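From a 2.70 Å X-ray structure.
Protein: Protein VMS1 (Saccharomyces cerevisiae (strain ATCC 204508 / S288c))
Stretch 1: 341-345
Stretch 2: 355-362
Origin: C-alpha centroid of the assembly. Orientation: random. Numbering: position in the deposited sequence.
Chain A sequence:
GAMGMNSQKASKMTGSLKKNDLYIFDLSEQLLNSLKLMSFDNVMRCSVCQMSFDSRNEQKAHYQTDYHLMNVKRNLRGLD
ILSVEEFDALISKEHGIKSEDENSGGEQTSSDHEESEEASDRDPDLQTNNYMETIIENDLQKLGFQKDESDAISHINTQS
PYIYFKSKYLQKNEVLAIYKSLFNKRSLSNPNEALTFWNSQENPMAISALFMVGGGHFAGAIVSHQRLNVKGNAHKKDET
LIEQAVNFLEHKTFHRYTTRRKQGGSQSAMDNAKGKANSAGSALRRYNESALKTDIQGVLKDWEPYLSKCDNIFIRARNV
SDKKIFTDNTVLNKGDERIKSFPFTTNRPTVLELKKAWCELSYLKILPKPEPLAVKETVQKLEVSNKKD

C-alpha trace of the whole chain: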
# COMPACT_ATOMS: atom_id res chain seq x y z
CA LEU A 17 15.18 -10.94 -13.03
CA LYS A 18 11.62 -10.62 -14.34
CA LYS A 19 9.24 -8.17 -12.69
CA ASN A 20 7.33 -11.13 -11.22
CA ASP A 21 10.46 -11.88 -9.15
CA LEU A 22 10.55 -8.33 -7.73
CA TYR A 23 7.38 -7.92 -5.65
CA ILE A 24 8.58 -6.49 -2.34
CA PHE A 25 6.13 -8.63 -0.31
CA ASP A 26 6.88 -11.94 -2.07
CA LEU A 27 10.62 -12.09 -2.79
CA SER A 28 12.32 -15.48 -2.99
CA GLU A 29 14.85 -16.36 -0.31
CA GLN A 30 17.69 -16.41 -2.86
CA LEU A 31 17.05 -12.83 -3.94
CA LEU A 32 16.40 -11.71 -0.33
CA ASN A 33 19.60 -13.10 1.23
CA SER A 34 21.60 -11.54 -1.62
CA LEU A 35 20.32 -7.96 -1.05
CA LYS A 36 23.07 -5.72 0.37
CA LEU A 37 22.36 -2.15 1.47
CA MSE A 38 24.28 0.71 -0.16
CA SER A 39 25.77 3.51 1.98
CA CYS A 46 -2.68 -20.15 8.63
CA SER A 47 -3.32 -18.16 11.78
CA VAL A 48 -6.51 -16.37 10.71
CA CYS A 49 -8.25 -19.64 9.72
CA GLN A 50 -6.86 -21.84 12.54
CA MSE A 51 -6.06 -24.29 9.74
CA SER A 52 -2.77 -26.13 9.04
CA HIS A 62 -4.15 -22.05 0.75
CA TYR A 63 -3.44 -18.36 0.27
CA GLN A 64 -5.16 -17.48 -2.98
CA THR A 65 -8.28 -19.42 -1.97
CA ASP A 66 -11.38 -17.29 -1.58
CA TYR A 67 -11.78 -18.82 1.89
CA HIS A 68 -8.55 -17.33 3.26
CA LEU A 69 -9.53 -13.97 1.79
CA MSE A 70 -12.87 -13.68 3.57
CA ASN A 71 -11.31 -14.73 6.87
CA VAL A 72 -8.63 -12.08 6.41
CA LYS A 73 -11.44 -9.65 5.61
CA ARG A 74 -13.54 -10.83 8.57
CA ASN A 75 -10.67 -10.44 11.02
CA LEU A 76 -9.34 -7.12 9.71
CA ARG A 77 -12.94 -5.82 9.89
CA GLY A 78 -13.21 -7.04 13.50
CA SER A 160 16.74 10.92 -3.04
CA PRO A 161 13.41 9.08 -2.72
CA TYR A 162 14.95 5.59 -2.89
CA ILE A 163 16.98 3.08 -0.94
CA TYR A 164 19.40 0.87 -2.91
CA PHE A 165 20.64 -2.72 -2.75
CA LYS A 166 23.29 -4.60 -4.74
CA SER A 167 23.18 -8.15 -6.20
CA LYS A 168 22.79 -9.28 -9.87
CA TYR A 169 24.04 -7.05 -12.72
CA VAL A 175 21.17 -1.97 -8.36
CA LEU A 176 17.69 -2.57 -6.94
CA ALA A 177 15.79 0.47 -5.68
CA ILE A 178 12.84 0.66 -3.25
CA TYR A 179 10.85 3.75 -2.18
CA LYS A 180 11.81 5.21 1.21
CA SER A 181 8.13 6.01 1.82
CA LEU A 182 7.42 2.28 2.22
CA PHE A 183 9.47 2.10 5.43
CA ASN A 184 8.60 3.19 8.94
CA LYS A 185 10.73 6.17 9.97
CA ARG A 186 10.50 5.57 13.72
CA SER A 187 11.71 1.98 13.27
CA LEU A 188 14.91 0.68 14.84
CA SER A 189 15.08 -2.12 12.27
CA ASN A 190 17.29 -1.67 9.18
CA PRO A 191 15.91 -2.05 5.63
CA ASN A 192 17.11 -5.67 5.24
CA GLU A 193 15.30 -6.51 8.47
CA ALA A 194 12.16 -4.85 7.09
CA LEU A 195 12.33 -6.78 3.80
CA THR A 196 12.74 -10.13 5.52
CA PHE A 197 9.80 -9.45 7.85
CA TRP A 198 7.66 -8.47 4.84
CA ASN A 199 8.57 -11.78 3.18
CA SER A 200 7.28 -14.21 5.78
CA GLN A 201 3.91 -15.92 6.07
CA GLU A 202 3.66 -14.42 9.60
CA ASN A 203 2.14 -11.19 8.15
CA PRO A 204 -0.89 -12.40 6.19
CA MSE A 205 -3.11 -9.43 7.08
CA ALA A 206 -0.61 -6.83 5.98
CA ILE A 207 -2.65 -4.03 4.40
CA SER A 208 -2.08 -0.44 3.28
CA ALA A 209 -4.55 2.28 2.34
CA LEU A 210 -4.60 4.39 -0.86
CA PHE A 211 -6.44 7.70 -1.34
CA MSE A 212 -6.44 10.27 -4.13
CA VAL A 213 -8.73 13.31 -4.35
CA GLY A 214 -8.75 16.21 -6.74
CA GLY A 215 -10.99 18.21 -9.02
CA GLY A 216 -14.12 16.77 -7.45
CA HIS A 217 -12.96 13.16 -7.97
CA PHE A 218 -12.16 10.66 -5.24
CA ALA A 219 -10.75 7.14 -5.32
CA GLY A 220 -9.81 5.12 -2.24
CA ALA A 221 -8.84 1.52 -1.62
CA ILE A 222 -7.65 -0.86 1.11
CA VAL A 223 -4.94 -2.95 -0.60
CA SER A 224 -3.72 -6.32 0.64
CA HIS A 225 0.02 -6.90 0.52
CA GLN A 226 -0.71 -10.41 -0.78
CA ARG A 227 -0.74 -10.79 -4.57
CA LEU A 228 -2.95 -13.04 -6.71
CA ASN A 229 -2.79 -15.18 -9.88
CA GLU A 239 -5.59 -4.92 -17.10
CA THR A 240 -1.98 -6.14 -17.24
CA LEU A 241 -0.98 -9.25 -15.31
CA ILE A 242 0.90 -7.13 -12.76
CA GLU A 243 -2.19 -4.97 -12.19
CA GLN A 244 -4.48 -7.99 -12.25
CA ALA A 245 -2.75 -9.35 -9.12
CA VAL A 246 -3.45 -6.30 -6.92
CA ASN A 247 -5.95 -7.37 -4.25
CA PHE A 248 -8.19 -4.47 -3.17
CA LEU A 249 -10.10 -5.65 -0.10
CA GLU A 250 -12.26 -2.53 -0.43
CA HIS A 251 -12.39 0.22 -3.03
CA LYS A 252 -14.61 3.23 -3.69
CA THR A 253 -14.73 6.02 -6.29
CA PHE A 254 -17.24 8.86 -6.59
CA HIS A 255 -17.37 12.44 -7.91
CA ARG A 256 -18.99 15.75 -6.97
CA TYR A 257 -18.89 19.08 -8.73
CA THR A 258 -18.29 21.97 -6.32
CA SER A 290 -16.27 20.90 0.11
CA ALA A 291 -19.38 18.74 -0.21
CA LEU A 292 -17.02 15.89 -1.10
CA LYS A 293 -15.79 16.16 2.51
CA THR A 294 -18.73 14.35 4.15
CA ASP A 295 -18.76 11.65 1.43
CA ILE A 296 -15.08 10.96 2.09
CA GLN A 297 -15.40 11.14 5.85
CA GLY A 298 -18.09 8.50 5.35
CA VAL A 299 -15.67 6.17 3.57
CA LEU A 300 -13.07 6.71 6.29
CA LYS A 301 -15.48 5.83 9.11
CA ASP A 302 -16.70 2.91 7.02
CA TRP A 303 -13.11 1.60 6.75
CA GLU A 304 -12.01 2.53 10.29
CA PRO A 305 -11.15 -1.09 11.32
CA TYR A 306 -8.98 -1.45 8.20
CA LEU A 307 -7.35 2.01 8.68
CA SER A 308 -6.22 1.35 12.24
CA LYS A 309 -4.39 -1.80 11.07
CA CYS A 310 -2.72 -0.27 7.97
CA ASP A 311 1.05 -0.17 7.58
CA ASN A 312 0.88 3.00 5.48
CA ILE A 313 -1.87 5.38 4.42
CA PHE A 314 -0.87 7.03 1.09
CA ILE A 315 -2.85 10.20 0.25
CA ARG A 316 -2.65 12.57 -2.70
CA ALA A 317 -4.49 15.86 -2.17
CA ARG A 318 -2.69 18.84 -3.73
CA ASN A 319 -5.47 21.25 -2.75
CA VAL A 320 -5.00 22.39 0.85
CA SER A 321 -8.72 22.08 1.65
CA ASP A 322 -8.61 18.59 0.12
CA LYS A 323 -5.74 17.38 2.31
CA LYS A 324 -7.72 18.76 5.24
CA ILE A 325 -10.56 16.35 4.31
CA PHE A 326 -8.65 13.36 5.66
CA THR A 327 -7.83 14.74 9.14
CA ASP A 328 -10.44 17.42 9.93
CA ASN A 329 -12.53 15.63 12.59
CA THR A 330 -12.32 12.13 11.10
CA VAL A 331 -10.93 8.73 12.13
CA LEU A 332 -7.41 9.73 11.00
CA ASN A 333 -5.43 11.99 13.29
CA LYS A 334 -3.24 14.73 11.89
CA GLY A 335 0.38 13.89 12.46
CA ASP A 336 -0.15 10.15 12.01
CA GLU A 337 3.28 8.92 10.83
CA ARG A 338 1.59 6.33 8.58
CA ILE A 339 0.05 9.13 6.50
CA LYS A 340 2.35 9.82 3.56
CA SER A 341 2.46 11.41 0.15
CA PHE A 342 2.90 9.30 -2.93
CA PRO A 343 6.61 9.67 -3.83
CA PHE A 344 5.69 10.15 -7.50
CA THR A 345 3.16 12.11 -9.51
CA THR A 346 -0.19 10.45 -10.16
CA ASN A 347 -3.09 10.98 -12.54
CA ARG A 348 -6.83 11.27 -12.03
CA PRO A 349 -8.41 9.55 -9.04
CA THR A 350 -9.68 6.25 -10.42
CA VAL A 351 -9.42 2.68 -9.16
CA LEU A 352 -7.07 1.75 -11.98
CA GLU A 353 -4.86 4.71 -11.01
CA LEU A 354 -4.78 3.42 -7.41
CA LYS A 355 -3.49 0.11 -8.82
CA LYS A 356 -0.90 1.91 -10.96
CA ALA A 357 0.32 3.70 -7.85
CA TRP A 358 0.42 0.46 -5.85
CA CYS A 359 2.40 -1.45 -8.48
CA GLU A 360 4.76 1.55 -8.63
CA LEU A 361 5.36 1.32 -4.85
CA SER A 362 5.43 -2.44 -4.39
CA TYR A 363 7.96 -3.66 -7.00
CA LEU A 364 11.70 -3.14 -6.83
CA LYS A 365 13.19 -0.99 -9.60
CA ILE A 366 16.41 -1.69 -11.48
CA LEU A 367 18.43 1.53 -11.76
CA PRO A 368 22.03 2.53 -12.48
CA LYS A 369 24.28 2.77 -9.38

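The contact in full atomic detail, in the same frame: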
# COMPACT_ATOMS: atom_id res chain seq x y z
N SER A 341 2.62 11.14 1.57
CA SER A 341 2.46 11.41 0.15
C SER A 341 2.86 10.19 -0.68
O SER A 341 3.61 9.32 -0.25
CB SER A 341 3.31 12.59 -0.27
OG SER A 341 2.73 13.78 0.19
N PHE A 342 2.35 10.16 -1.90
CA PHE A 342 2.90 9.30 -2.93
C PHE A 342 4.23 9.88 -3.41
O PHE A 342 4.27 11.05 -3.81
CB PHE A 342 1.94 9.16 -4.11
CG PHE A 342 0.72 8.33 -3.82
CD1 PHE A 342 0.72 6.97 -4.05
CD2 PHE A 342 -0.45 8.92 -3.37
CE1 PHE A 342 -0.41 6.19 -3.84
CE2 PHE A 342 -1.60 8.15 -3.14
CZ PHE A 342 -1.58 6.79 -3.38
N PRO A 343 5.32 9.12 -3.40
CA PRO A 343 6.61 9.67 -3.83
C PRO A 343 6.76 9.81 -5.34
O PRO A 343 7.87 9.79 -5.87
CB PRO A 343 7.62 8.67 -3.26
CG PRO A 343 6.88 7.39 -3.23
CD PRO A 343 5.46 7.75 -2.86
N PHE A 344 5.65 9.97 -6.05
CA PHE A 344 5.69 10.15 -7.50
C PHE A 344 4.38 10.77 -7.93
O PHE A 344 3.35 10.58 -7.27
CB PHE A 344 5.91 8.83 -8.22
CG PHE A 344 5.16 7.71 -7.60
CD1 PHE A 344 3.81 7.55 -7.85
CD2 PHE A 344 5.79 6.85 -6.72
CE1 PHE A 344 3.10 6.53 -7.25
CE2 PHE A 344 5.10 5.83 -6.11
CZ PHE A 344 3.74 5.66 -6.37
N THR A 345 4.40 11.52 -9.03
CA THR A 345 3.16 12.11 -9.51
C THR A 345 2.17 11.02 -9.92
O THR A 345 2.55 9.90 -10.28
CB THR A 345 3.41 13.05 -10.68
OG1 THR A 345 3.91 12.29 -11.78
CG2 THR A 345 4.40 14.12 -10.28
N LYS A 355 -4.28 1.31 -8.56
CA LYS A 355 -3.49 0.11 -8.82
C LYS A 355 -2.15 0.45 -9.47
O LYS A 355 -1.13 -0.19 -9.19
CB LYS A 355 -4.27 -0.86 -9.71
CG LYS A 355 -5.61 -1.33 -9.19
CD LYS A 355 -6.10 -2.52 -10.02
CE LYS A 355 -7.33 -3.18 -9.40
NZ LYS A 355 -7.62 -4.49 -10.05
N LYS A 356 -2.15 1.43 -10.39
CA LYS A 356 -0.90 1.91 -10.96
C LYS A 356 0.04 2.36 -9.85
O LYS A 356 1.19 1.93 -9.78
CB LYS A 356 -1.17 3.05 -11.96
CG LYS A 356 0.08 3.68 -12.66
CD LYS A 356 0.70 4.89 -11.89
CE LYS A 356 2.18 5.13 -12.25
NZ LYS A 356 2.83 6.20 -11.44
N ALA A 357 -0.47 3.22 -8.97
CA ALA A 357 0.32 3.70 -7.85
C ALA A 357 0.84 2.55 -7.00
O ALA A 357 2.02 2.53 -6.63
CB ALA A 357 -0.52 4.65 -7.00
N TRP A 358 -0.02 1.57 -6.69
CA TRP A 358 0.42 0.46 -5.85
C TRP A 358 1.53 -0.34 -6.52
O TRP A 358 2.54 -0.65 -5.90
CB TRP A 358 -0.75 -0.46 -5.49
CG TRP A 358 -0.31 -1.55 -4.54
CD1 TRP A 358 -0.30 -2.89 -4.77
CD2 TRP A 358 0.24 -1.37 -3.22
NE1 TRP A 358 0.20 -3.57 -3.68
CE2 TRP A 358 0.54 -2.65 -2.71
CE3 TRP A 358 0.50 -0.24 -2.43
CZ2 TRP A 358 1.09 -2.85 -1.43
CZ3 TRP A 358 1.05 -0.44 -1.16
CH2 TRP A 358 1.33 -1.74 -0.67
N CYS A 359 1.35 -0.69 -7.80
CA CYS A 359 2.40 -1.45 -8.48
C CYS A 359 3.70 -0.65 -8.53
O CYS A 359 4.78 -1.23 -8.41
CB CYS A 359 1.97 -1.83 -9.89
SG CYS A 359 0.69 -3.10 -9.96
N GLU A 360 3.59 0.67 -8.67
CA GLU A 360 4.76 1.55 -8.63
C GLU A 360 5.44 1.58 -7.26
O GLU A 360 6.65 1.83 -7.19
CB GLU A 360 4.34 2.96 -9.04
CG GLU A 360 5.44 3.99 -8.99
CD GLU A 360 6.62 3.57 -9.83
OE1 GLU A 360 7.76 3.72 -9.34
OE2 GLU A 360 6.41 3.08 -10.96
N LEU A 361 4.72 1.35 -6.16
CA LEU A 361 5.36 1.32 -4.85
C LEU A 361 5.86 -0.06 -4.44
O LEU A 361 6.79 -0.16 -3.62
CB LEU A 361 4.39 1.81 -3.76
CG LEU A 361 3.97 3.28 -3.63
CD1 LEU A 361 2.61 3.35 -2.93
CD2 LEU A 361 5.01 4.07 -2.85
N SER A 362 5.28 -1.12 -4.98
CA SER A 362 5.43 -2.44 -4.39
C SER A 362 6.37 -3.35 -5.16
O SER A 362 6.56 -4.51 -4.75
CB SER A 362 4.04 -3.09 -4.25
OG SER A 362 3.40 -3.20 -5.51

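Contact between an irregular segment of VMS1 (341-345) and one side of a helix (355-362). The packing is almost wholly apolar: no hydrogen bond crosses between the stretches, and about 300 Å² of surface is buried, both sides summed. Ser341 leads into the contact without joining it. Phe342 is buried. Its CA-to-CB bond points sideways, but with chi1 at -72° (m) the ring reaches the helix, bringing CE1 of Phe342 to 3.5 Å from CB of Ala357. CD1 of Phe342 lies 4.2 Å from CD1 of Leu361. Pro343 adds a smaller contact through its ring, with CD 3.7 Å from CD2 of Leu361. Leu361 thus meets Phe342 through one methyl and Pro343 through the other. Phe344 is the centre of the contact, with 89 Å² covered by the helix. Its CA-to-CB bond points toward the helix, and chi1 of 39° (p) sets the ring among residues one helical turn apart. CG of Glu360 sits over one ring face, 3.5 Å from the Phe344 ring centroid and 15° off the normal, a CH-pi contact made by the aliphatic part of an acidic side chain; the carboxylate atom OE1 is hydrogen-bonded elsewhere in the structure. At the ring edge, CZ of Phe344 approaches CG of Leu361 at 3.6 Å. The same CZ lies 3.6 Å from O of Ala357, a carbonyl already engaged within the helix by N of Leu361 (3.0 Å), while CE1 of Phe344 is 4.1 Å from CB of Ala357. The side chain of Lys356, bent at chi2 (-90°, m), brings NZ to 4.0 Å from CD1 of Phe344. Thr345 closes the segment with its CA-to-CB bond pointing away; its backbone O lies 3.9 Å from NZ of Lys356.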